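Long-range contact in probable outer membrane protein (Pseudomonas aeruginosa, PDB 3DWO), which forms an outer-membrane beta-barrel of the FadL family and probably carries long-chain fatty acids or other hydrophobic compounds across the membrane: residues A[225-239]-A[281-295]. Sequence-based numbering, arbitrary orientation.
Sequences RDTLGFAYHAKIRNK and RLDIPAYASLDWVHQ. With SO4 (sulfate ion), chain B.
Asp283 OD1 is gripped by two donors: the backbone N of Asn238 at 2.7 Å, on its anti side, and Arg281 NH2 on its syn lone pair. OD2 takes Arg237 NH2 at 2.8 Å. With two oxygens on a short stem, one carboxylate thus serves a backbone N-H, Arg281 of its own segment and Arg237 of the adjacent one, in the wall of a FadL-type outer-membrane beta-barrel. The guanidinium groups lie flat on each other, centres 3.3 Å apart; Asp283 and a sulfate, probably from the crystallisation liquor, which accepts from Arg281 NH1, probably offset the like charges.

Regular antiparallel pairing joins 226-233 to 287-295 but becomes irregular at Pro285, whose ring nitrogen carries no hydrogen to donate. There a water donates to both Ala234 O and Pro285 O. Beyond it Ile236 N bonds Ile284 O.

Phe230, Tyr232, Leu290 and Trp292 share one face, consistent with a surface turned to lipid; Leu290 CD2 meets the Phe230 ring at its edge. The opposite face, where Phe31 meets His233 edge-to-face, probably lines the interior. There Tyr287, its CG between backbone N and carbonyl carbon (chi1 62°), lies alongside His233, the near-parallel rings barely overlapping, and His233 CB sits over the tyrosine face, 3.7 Å from the Tyr287 ring centroid.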
loop_
_atom_site.group_PDB
_atom_site.type_symbol
_atom_site.label_atom_id
_atom_site.label_comp_id
_atom_site.label_asym_id
_atom_site.label_seq_id
_atom_site.Cartn_x
_atom_site.Cartn_y
_atom_site.Cartn_z
ATOM N N ARG A 225 -23.570 24.867 -8.379
ATOM C CA ARG A 225 -22.183 25.234 -8.650
ATOM C C ARG A 225 -21.260 24.450 -7.729
ATOM O O ARG A 225 -20.114 24.158 -8.071
ATOM C CB ARG A 225 -21.964 26.730 -8.401
ATOM C CG ARG A 225 -22.297 27.628 -9.568
ATOM C CD ARG A 225 -21.480 27.238 -10.780
ATOM N NE ARG A 225 -21.404 28.310 -11.766
ATOM C CZ ARG A 225 -20.801 29.476 -11.557
ATOM N NH1 ARG A 225 -20.219 29.725 -10.389
ATOM N NH2 ARG A 225 -20.776 30.390 -12.517
ATOM N N ASP A 226 -21.773 24.115 -6.552
ATOM C CA ASP A 226 -20.999 23.387 -5.567
ATOM C C ASP A 226 -21.521 21.979 -5.342
ATOM O O ASP A 226 -22.725 21.759 -5.212
ATOM C CB ASP A 226 -21.004 24.145 -4.241
ATOM C CG ASP A 226 -20.495 25.561 -4.382
ATOM O OD1 ASP A 226 -19.317 25.732 -4.759
ATOM O OD2 ASP A 226 -21.273 26.501 -4.118
ATOM N N THR A 227 -20.597 21.029 -5.300
ATOM C CA THR A 227 -20.936 19.640 -5.065
ATOM C C THR A 227 -20.065 19.180 -3.908
ATOM O O THR A 227 -18.839 19.172 -4.010
ATOM C CB THR A 227 -20.644 18.768 -6.298
ATOM O OG1 THR A 227 -21.376 19.265 -7.422
ATOM C CG2 THR A 227 -21.060 17.330 -6.040
ATOM N N LEU A 228 -20.703 18.830 -2.799
ATOM C CA LEU A 228 -19.988 18.367 -1.624
ATOM C C LEU A 228 -20.213 16.875 -1.485
ATOM O O LEU A 228 -21.279 16.365 -1.831
ATOM C CB LEU A 228 -20.494 19.080 -0.372
ATOM C CG LEU A 228 -20.204 20.579 -0.254
ATOM C CD1 LEU A 228 -20.837 21.116 1.020
ATOM C CD2 LEU A 228 -18.704 20.813 -0.226
ATOM N N GLY A 229 -19.208 16.173 -0.979
ATOM C CA GLY A 229 -19.346 14.742 -0.823
ATOM C C GLY A 229 -18.621 14.176 0.378
ATOM O O GLY A 229 -17.536 14.625 0.751
ATOM N N PHE A 230 -19.253 13.190 1.001
ATOM C CA PHE A 230 -18.669 12.515 2.138
ATOM C C PHE A 230 -18.704 11.032 1.817
ATOM O O PHE A 230 -19.756 10.484 1.477
ATOM C CB PHE A 230 -19.465 12.769 3.412
ATOM C CG PHE A 230 -18.875 12.106 4.616
ATOM C CD1 PHE A 230 -17.724 12.614 5.205
ATOM C CD2 PHE A 230 -19.427 10.934 5.120
ATOM C CE1 PHE A 230 -17.127 11.965 6.281
ATOM C CE2 PHE A 230 -18.838 10.274 6.195
ATOM C CZ PHE A 230 -17.686 10.790 6.777
ATOM N N ALA A 231 -17.551 10.384 1.917
ATOM C CA ALA A 231 -17.466 8.965 1.625
ATOM C C ALA A 231 -16.774 8.235 2.759
ATOM O O ALA A 231 -15.805 8.732 3.338
ATOM C CB ALA A 231 -16.709 8.742 0.315
ATOM N N TYR A 232 -17.279 7.053 3.081
ATOM C CA TYR A 232 -16.682 6.260 4.135
ATOM C C TYR A 232 -16.467 4.822 3.689
ATOM O O TYR A 232 -17.387 4.168 3.186
ATOM C CB TYR A 232 -17.558 6.265 5.384
ATOM C CG TYR A 232 -16.936 5.500 6.528
ATOM C CD1 TYR A 232 -15.881 6.041 7.259
ATOM C CD2 TYR A 232 -17.372 4.215 6.853
ATOM C CE1 TYR A 232 -15.272 5.322 8.290
ATOM C CE2 TYR A 232 -16.770 3.488 7.880
ATOM C CZ TYR A 232 -15.722 4.051 8.590
ATOM O OH TYR A 232 -15.121 3.343 9.603
ATOM N N HIS A 233 -15.240 4.346 3.865
ATOM C CA HIS A 233 -14.877 2.975 3.529
ATOM C C HIS A 233 -14.497 2.311 4.841
ATOM O O HIS A 233 -13.530 2.707 5.492
ATOM C CB HIS A 233 -13.704 2.945 2.544
ATOM C CG HIS A 233 -14.091 3.293 1.140
ATOM N ND1 HIS A 233 -14.469 4.565 0.764
ATOM C CD2 HIS A 233 -14.202 2.525 0.030
ATOM C CE1 HIS A 233 -14.796 4.566 -0.517
ATOM N NE2 HIS A 233 -14.644 3.340 -0.985
ATOM N N ALA A 234 -15.278 1.315 5.242
ATOM C CA ALA A 234 -15.026 0.629 6.496
ATOM C C ALA A 234 -13.783 -0.243 6.409
ATOM O O ALA A 234 -13.379 -0.658 5.324
ATOM C CB ALA A 234 -16.246 -0.222 6.885
ATOM N N LYS A 235 -13.174 -0.506 7.559
ATOM C CA LYS A 235 -11.993 -1.355 7.614
ATOM C C LYS A 235 -12.390 -2.736 7.118
ATOM O O LYS A 235 -13.500 -3.203 7.385
ATOM C CB LYS A 235 -11.474 -1.464 9.049
ATOM C CG LYS A 235 -10.336 -2.456 9.208
ATOM C CD LYS A 235 -9.684 -2.328 10.563
ATOM C CE LYS A 235 -10.641 -2.697 11.675
ATOM N NZ LYS A 235 -10.039 -2.398 12.996
ATOM N N ILE A 236 -11.489 -3.389 6.396
ATOM C CA ILE A 236 -11.780 -4.715 5.883
ATOM C C ILE A 236 -10.958 -5.758 6.640
ATOM O O ILE A 236 -9.726 -5.801 6.516
ATOM C CB ILE A 236 -11.461 -4.812 4.367
ATOM C CG1 ILE A 236 -12.221 -3.723 3.602
ATOM C CG2 ILE A 236 -11.845 -6.189 3.840
ATOM C CD1 ILE A 236 -11.997 -3.755 2.093
ATOM N N ARG A 237 -11.645 -6.574 7.442
ATOM C CA ARG A 237 -10.995 -7.632 8.205
ATOM C C ARG A 237 -10.312 -8.514 7.172
ATOM O O ARG A 237 -10.941 -8.972 6.214
ATOM C CB ARG A 237 -12.030 -8.423 8.998
ATOM C CG ARG A 237 -12.752 -7.589 10.040
ATOM C CD ARG A 237 -12.398 -8.029 11.450
ATOM N NE ARG A 237 -11.097 -7.538 11.893
ATOM C CZ ARG A 237 -10.400 -8.076 12.890
ATOM N NH1 ARG A 237 -10.880 -9.130 13.543
ATOM N NH2 ARG A 237 -9.228 -7.558 13.242
ATOM N N ASN A 238 -9.027 -8.767 7.379
ATOM C CA ASN A 238 -8.259 -9.507 6.396
ATOM C C ASN A 238 -7.153 -10.364 7.027
ATOM O O ASN A 238 -6.030 -9.902 7.235
ATOM C CB ASN A 238 -7.692 -8.463 5.422
ATOM C CG ASN A 238 -7.094 -9.064 4.173
ATOM O OD1 ASN A 238 -7.503 -10.131 3.708
ATOM N ND2 ASN A 238 -6.127 -8.358 3.603
ATOM N N LYS A 239 -7.490 -11.614 7.333
ATOM C CA LYS A 239 -6.538 -12.545 7.922
ATOM C C LYS A 239 -5.897 -13.355 6.804
ATOM O O LYS A 239 -6.532 -14.235 6.221
ATOM C CB LYS A 239 -7.248 -13.482 8.898
ATOM C CG LYS A 239 -6.354 -14.537 9.529
ATOM C CD LYS A 239 -7.136 -15.315 10.583
ATOM C CE LYS A 239 -6.304 -16.409 11.227
ATOM N NZ LYS A 239 -7.102 -17.138 12.259
ATOM N N ARG A 281 -2.713 -11.256 10.271
ATOM C CA ARG A 281 -3.772 -10.287 10.009
ATOM C C ARG A 281 -3.163 -9.068 9.335
ATOM O O ARG A 281 -2.059 -8.646 9.682
ATOM C CB ARG A 281 -4.451 -9.818 11.303
ATOM C CG ARG A 281 -5.258 -10.869 12.036
ATOM C CD ARG A 281 -6.359 -10.202 12.858
ATOM N NE ARG A 281 -7.417 -9.696 11.991
ATOM C CZ ARG A 281 -8.458 -10.419 11.591
ATOM N NH1 ARG A 281 -8.587 -11.681 11.993
ATOM N NH2 ARG A 281 -9.359 -9.893 10.770
ATOM N N LEU A 282 -3.888 -8.510 8.373
ATOM C CA LEU A 282 -3.445 -7.321 7.655
ATOM C C LEU A 282 -4.723 -6.631 7.178
ATOM O O LEU A 282 -5.000 -6.551 5.980
ATOM C CB LEU A 282 -2.556 -7.714 6.470
ATOM C CG LEU A 282 -1.594 -6.688 5.845
ATOM C CD1 LEU A 282 -2.372 -5.540 5.247
ATOM C CD2 LEU A 282 -0.632 -6.164 6.890
ATOM N N ASP A 283 -5.514 -6.152 8.134
ATOM C CA ASP A 283 -6.771 -5.482 7.818
ATOM C C ASP A 283 -6.553 -4.235 6.971
ATOM O O ASP A 283 -5.628 -3.456 7.218
ATOM C CB ASP A 283 -7.513 -5.079 9.098
ATOM C CG ASP A 283 -7.922 -6.272 9.949
ATOM O OD1 ASP A 283 -7.939 -7.418 9.440
ATOM O OD2 ASP A 283 -8.247 -6.054 11.136
ATOM N N ILE A 284 -7.402 -4.051 5.968
ATOM C CA ILE A 284 -7.312 -2.872 5.123
ATOM C C ILE A 284 -7.951 -1.758 5.948
ATOM O O ILE A 284 -9.131 -1.821 6.287
ATOM C CB ILE A 284 -8.077 -3.080 3.805
ATOM C CG1 ILE A 284 -7.537 -4.329 3.101
ATOM C CG2 ILE A 284 -7.911 -1.862 2.900
ATOM C CD1 ILE A 284 -8.236 -4.660 1.797
ATOM N N PRO A 285 -7.174 -0.720 6.285
ATOM C CA PRO A 285 -7.665 0.403 7.085
ATOM C C PRO A 285 -8.886 1.153 6.563
ATOM O O PRO A 285 -9.075 1.311 5.360
ATOM C CB PRO A 285 -6.436 1.304 7.207
ATOM C CG PRO A 285 -5.703 1.034 5.939
ATOM C CD PRO A 285 -5.808 -0.457 5.799
ATOM N N ALA A 286 -9.712 1.603 7.500
ATOM C CA ALA A 286 -10.908 2.365 7.185
ATOM C C ALA A 286 -10.461 3.780 6.866
ATOM O O ALA A 286 -9.412 4.222 7.328
ATOM C CB ALA A 286 -11.852 2.384 8.388
ATOM N N TYR A 287 -11.241 4.484 6.056
ATOM C CA TYR A 287 -10.914 5.858 5.739
ATOM C C TYR A 287 -12.153 6.615 5.301
ATOM O O TYR A 287 -13.126 6.020 4.846
ATOM C CB TYR A 287 -9.833 5.940 4.653
ATOM C CG TYR A 287 -10.206 5.346 3.316
ATOM C CD1 TYR A 287 -10.002 3.992 3.051
ATOM C CD2 TYR A 287 -10.716 6.150 2.297
ATOM C CE1 TYR A 287 -10.285 3.454 1.801
ATOM C CE2 TYR A 287 -11.007 5.625 1.045
ATOM C CZ TYR A 287 -10.785 4.274 0.800
ATOM O OH TYR A 287 -11.041 3.752 -0.449
ATOM N N ALA A 288 -12.109 7.931 5.460
ATOM C CA ALA A 288 -13.219 8.797 5.096
ATOM C C ALA A 288 -12.665 9.981 4.326
ATOM O O ALA A 288 -11.582 10.475 4.635
ATOM C CB ALA A 288 -13.940 9.279 6.355
ATOM N N SER A 289 -13.403 10.434 3.323
ATOM C CA SER A 289 -12.951 11.569 2.532
ATOM C C SER A 289 -14.057 12.588 2.310
ATOM O O SER A 289 -15.219 12.238 2.100
ATOM C CB SER A 289 -12.399 11.090 1.185
ATOM O OG SER A 289 -13.311 10.221 0.539
ATOM N N LEU A 290 -13.679 13.858 2.380
ATOM C CA LEU A 290 -14.608 14.956 2.180
ATOM C C LEU A 290 -14.196 15.607 0.861
ATOM O O LEU A 290 -13.055 16.033 0.714
ATOM C CB LEU A 290 -14.482 15.954 3.337
ATOM C CG LEU A 290 -15.622 16.941 3.616
ATOM C CD1 LEU A 290 -15.843 17.848 2.409
ATOM C CD2 LEU A 290 -16.891 16.170 3.947
ATOM N N ASP A 291 -15.114 15.666 -0.102
ATOM C CA ASP A 291 -14.810 16.264 -1.400
ATOM C C ASP A 291 -15.694 17.462 -1.741
ATOM O O ASP A 291 -16.882 17.498 -1.410
ATOM C CB ASP A 291 -14.933 15.216 -2.504
ATOM C CG ASP A 291 -14.055 14.008 -2.259
ATOM O OD1 ASP A 291 -12.821 14.178 -2.149
ATOM O OD2 ASP A 291 -14.597 12.887 -2.178
ATOM N N TRP A 292 -15.098 18.434 -2.421
ATOM C CA TRP A 292 -15.795 19.644 -2.823
ATOM C C TRP A 292 -15.365 20.079 -4.216
ATOM O O TRP A 292 -14.182 20.275 -4.484
ATOM C CB TRP A 292 -15.518 20.767 -1.819
ATOM C CG TRP A 292 -16.127 22.091 -2.190
ATOM C CD1 TRP A 292 -17.374 22.306 -2.708
ATOM C CD2 TRP A 292 -15.533 23.386 -2.031
ATOM N NE1 TRP A 292 -17.594 23.654 -2.878
ATOM C CE2 TRP A 292 -16.479 24.339 -2.472
ATOM C CE3 TRP A 292 -14.291 23.833 -1.559
ATOM C CZ2 TRP A 292 -16.225 25.717 -2.454
ATOM C CZ3 TRP A 292 -14.035 25.205 -1.541
ATOM C CH2 TRP A 292 -15.002 26.129 -1.988
ATOM N N VAL A 293 -16.337 20.220 -5.107
ATOM C CA VAL A 293 -16.060 20.646 -6.467
ATOM C C VAL A 293 -16.873 21.894 -6.784
ATOM O O VAL A 293 -18.102 21.895 -6.696
ATOM C CB VAL A 293 -16.401 19.533 -7.482
ATOM C CG1 VAL A 293 -16.257 20.054 -8.901
ATOM C CG2 VAL A 293 -15.471 18.346 -7.272
ATOM N N HIS A 294 -16.173 22.967 -7.131
ATOM C CA HIS A 294 -16.826 24.220 -7.469
ATOM C C HIS A 294 -16.565 24.581 -8.923
ATOM O O HIS A 294 -15.420 24.624 -9.369
ATOM C CB HIS A 294 -16.324 25.352 -6.569
ATOM C CG HIS A 294 -16.876 26.695 -6.935
ATOM N ND1 HIS A 294 -16.590 27.315 -8.132
ATOM C CD2 HIS A 294 -17.722 27.522 -6.277
ATOM C CE1 HIS A 294 -17.237 28.465 -8.197
ATOM N NE2 HIS A 294 -17.931 28.614 -7.084
ATOM N N GLN A 295 -17.639 24.838 -9.658
ATOM C CA GLN A 295 -17.527 25.210 -11.056
ATOM C C GLN A 295 -17.560 26.734 -11.140
ATOM O O GLN A 295 -18.590 27.354 -10.874
ATOM C CB GLN A 295 -18.683 24.592 -11.838
ATOM C CG GLN A 295 -18.776 23.086 -11.639
ATOM C CD GLN A 295 -20.072 22.495 -12.156
ATOM O OE1 GLN A 295 -21.161 22.875 -11.718
ATOM N NE2 GLN A 295 -19.961 21.552 -13.087
HETATM S S SO4 B . -6.124 -13.370 14.773
HETATM O O1 SO4 B . -6.681 -13.723 16.093
HETATM O O2 SO4 B . -5.361 -12.112 14.891
HETATM O O3 SO4 B . -7.237 -13.195 13.821
HETATM O O4 SO4 B . -5.225 -14.440 14.299
HETATM O O HOH W 1 -11.189 0.282 3.567
#